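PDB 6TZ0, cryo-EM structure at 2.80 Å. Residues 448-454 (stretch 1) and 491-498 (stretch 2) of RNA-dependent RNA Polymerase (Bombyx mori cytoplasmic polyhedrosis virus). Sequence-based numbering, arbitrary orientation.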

# COMPACT_ATOMS: atom_id res chain seq x y z
N SER A 448 -12.57 9.16 -2.46
CA SER A 448 -11.27 9.67 -2.86
C SER A 448 -10.70 10.56 -1.77
O SER A 448 -11.44 11.26 -1.07
CB SER A 448 -11.38 10.47 -4.16
OG SER A 448 -12.09 11.66 -3.94
N ARG A 449 -9.38 10.53 -1.62
CA ARG A 449 -8.73 11.34 -0.61
C ARG A 449 -8.71 12.81 -0.98
O ARG A 449 -8.66 13.67 -0.10
CB ARG A 449 -7.32 10.83 -0.36
CG ARG A 449 -7.28 9.49 0.30
CD ARG A 449 -5.88 9.08 0.66
NE ARG A 449 -5.86 7.78 1.31
CZ ARG A 449 -6.02 7.60 2.61
NH1 ARG A 449 -6.21 8.64 3.41
NH2 ARG A 449 -6.00 6.39 3.13
N ILE A 450 -8.80 13.13 -2.27
CA ILE A 450 -8.68 14.52 -2.66
C ILE A 450 -10.01 15.26 -2.48
O ILE A 450 -10.01 16.45 -2.14
CB ILE A 450 -8.12 14.62 -4.10
CG1 ILE A 450 -7.63 16.03 -4.39
CG2 ILE A 450 -9.11 14.14 -5.14
CD1 ILE A 450 -6.44 16.43 -3.55
N VAL A 451 -11.15 14.58 -2.60
CA VAL A 451 -12.43 15.22 -2.28
C VAL A 451 -12.59 15.35 -0.78
O VAL A 451 -13.09 16.37 -0.28
CB VAL A 451 -13.58 14.45 -2.95
CG1 VAL A 451 -14.94 14.95 -2.48
CG2 VAL A 451 -13.50 14.61 -4.44
N MET A 452 -12.12 14.35 -0.03
CA MET A 452 -12.06 14.43 1.43
C MET A 452 -11.18 15.58 1.90
O MET A 452 -11.51 16.25 2.89
CB MET A 452 -11.56 13.09 1.96
CG MET A 452 -11.27 12.97 3.45
SD MET A 452 -12.62 13.04 4.63
CE MET A 452 -11.69 13.33 6.13
N GLN A 453 -10.09 15.84 1.19
CA GLN A 453 -9.23 16.96 1.56
C GLN A 453 -9.85 18.29 1.14
O GLN A 453 -9.67 19.30 1.83
CB GLN A 453 -7.85 16.76 0.93
CG GLN A 453 -6.84 17.84 1.26
CD GLN A 453 -6.52 17.92 2.73
OE1 GLN A 453 -6.32 16.91 3.39
NE2 GLN A 453 -6.50 19.13 3.25
N ALA A 454 -10.58 18.31 0.03
CA ALA A 454 -11.25 19.53 -0.40
C ALA A 454 -12.43 19.89 0.50
O ALA A 454 -12.81 21.06 0.59
CB ALA A 454 -11.71 19.39 -1.85
N GLY A 491 -6.07 0.51 6.05
CA GLY A 491 -6.46 1.77 5.45
C GLY A 491 -6.79 2.78 6.53
O GLY A 491 -7.47 2.45 7.50
N LEU A 492 -6.31 4.00 6.37
CA LEU A 492 -6.46 5.03 7.38
C LEU A 492 -6.75 6.37 6.72
O LEU A 492 -6.46 6.58 5.54
CB LEU A 492 -5.23 5.07 8.29
CG LEU A 492 -3.86 4.88 7.63
CD1 LEU A 492 -3.27 6.14 7.09
CD2 LEU A 492 -2.90 4.25 8.62
N ASP A 493 -7.35 7.27 7.49
CA ASP A 493 -7.86 8.53 6.97
C ASP A 493 -6.72 9.48 6.64
O ASP A 493 -5.54 9.18 6.86
CB ASP A 493 -8.83 9.15 7.97
CG ASP A 493 -8.24 9.33 9.35
OD1 ASP A 493 -7.12 8.84 9.60
OD2 ASP A 493 -8.89 9.96 10.21
N ASN A 494 -7.07 10.65 6.10
CA ASN A 494 -6.07 11.59 5.61
C ASN A 494 -5.19 12.18 6.70
O ASN A 494 -4.08 12.62 6.41
CB ASN A 494 -6.70 12.74 4.85
CG ASN A 494 -7.10 12.37 3.46
OD1 ASN A 494 -6.53 11.46 2.88
ND2 ASN A 494 -7.99 13.14 2.88
N ASP A 495 -5.63 12.17 7.95
CA ASP A 495 -4.85 12.82 8.98
C ASP A 495 -3.86 11.87 9.65
O ASP A 495 -2.73 12.28 9.96
CB ASP A 495 -5.78 13.44 10.01
CG ASP A 495 -6.72 14.44 9.39
OD1 ASP A 495 -6.32 15.11 8.42
OD2 ASP A 495 -7.88 14.52 9.85
N ARG A 496 -4.24 10.61 9.86
CA ARG A 496 -3.24 9.60 10.20
C ARG A 496 -2.27 9.38 9.05
O ARG A 496 -1.11 9.04 9.29
CB ARG A 496 -3.90 8.27 10.56
CG ARG A 496 -4.56 8.23 11.90
CD ARG A 496 -5.07 6.82 12.12
NE ARG A 496 -5.81 6.65 13.37
CZ ARG A 496 -5.25 6.31 14.52
NH1 ARG A 496 -3.94 6.11 14.59
NH2 ARG A 496 -6.00 6.16 15.60
N LEU A 497 -2.73 9.55 7.81
CA LEU A 497 -1.81 9.51 6.68
C LEU A 497 -0.91 10.74 6.69
O LEU A 497 0.24 10.67 6.24
CB LEU A 497 -2.61 9.42 5.38
CG LEU A 497 -1.83 9.12 4.11
CD1 LEU A 497 -1.23 7.75 4.19
CD2 LEU A 497 -2.70 9.25 2.88
N PHE A 498 -1.41 11.86 7.20
CA PHE A 498 -0.63 13.08 7.27
C PHE A 498 0.44 13.01 8.35
O PHE A 498 1.49 13.64 8.21
CB PHE A 498 -1.56 14.26 7.51
CG PHE A 498 -0.88 15.59 7.52
CD1 PHE A 498 -0.50 16.19 6.33
CD2 PHE A 498 -0.61 16.24 8.71
CE1 PHE A 498 0.12 17.41 6.33
CE2 PHE A 498 0.02 17.46 8.72
CZ PHE A 498 0.38 18.05 7.53

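The contact between the two stretches is small, 326 Å² summed over both sides, and it is organized around one pair of residues. Arg449 and Asn494 are the nearest residues by backbone register, with CA atoms 6.8 Å apart, and each has more than 100 Å² covered by the opposite stretch. The helices themselves do not pack closely: their axes approach no nearer than 11.8 Å, at 97° between their directions. The gap is spanned by the long side chain of Arg449 and the shorter one of Asn494.

Arg449 lies in the first turn of its helix, its CA-to-CB bond pointing toward the second stretch. With chi1 at -69° (m) and chi2 and chi3 both t, the chain is extended and carries the guanidinium to the backbone just before Asp493. There Leu492 O accepts from Arg449 NH2 at 2.5 Å, with an N-H...O angle of 159°. The angle is good, but the distance is very short, and at 2.80 Å resolution its exact value deserves caution. Leu492 O also accepts from Arg449 NH1 at 3.0 Å, where the angle of 129° marks a weak bond. The carbonyl thus faces both terminal nitrogens, near the guanidinium plane, as expected for in-plane N-H donors.

NH1 has a better-aligned acceptor in Asn494 OD1, 2.9 Å from Arg449 NH1 at 161°. The Asn494 amide serves in both senses: while OD1 accepts from the guanidinium, ND2 donates to the main chain, with Asn494 ND2 to Arg449 O measuring 3.1 Å at 153°. An asparagine suits this site because its amide places an acceptor beside a donor, matching the side chain and the carbonyl of a single arginine. Arg449 O also accepts the helical bond from Gln453 N at 2.9 Å, so the added bond from ND2 does not cost the helix its own. Proximity alone is not bonding here: Arg449 NH1 and Asn494 N are 3.5 Å apart, but both are donors.

Nonpolar groups flank this network. Leu497, whose CA-to-CB bond points toward the first stretch, sets CD2 over one face of the guanidinium, 3.6 Å from Arg449 NH1; the N-H bonds lie in the guanidinium plane and point out at its edge, so a methyl group over the face competes with no acceptor. One helical turn beyond Ser448, Met452 also points toward the partner, and its CG lies 3.3 Å from Asn494 ND2, a close contact beside the amide. Arg449 and Asn494 are both buried, where an unpaired polar atom is costly, so the bonds between them matter; buried Leu497 contributes only nonpolar contact through its side chain.

Each stretch also has a local cap. Ser448 OG accepts from Val451 N at 3.3 Å and 154°, and Asp493 OD1 from Arg496 N at 3.4 Å and 156°; both bonds are weak. Serine and aspartate suit N-cap positions because a short side chain can bring oxygen back to a free backbone N-H. The CA-to-CB bonds of both point away from the other stretch, leaving the cross-stretch bonding to Arg449, Asn494 and the Leu492 carbonyl.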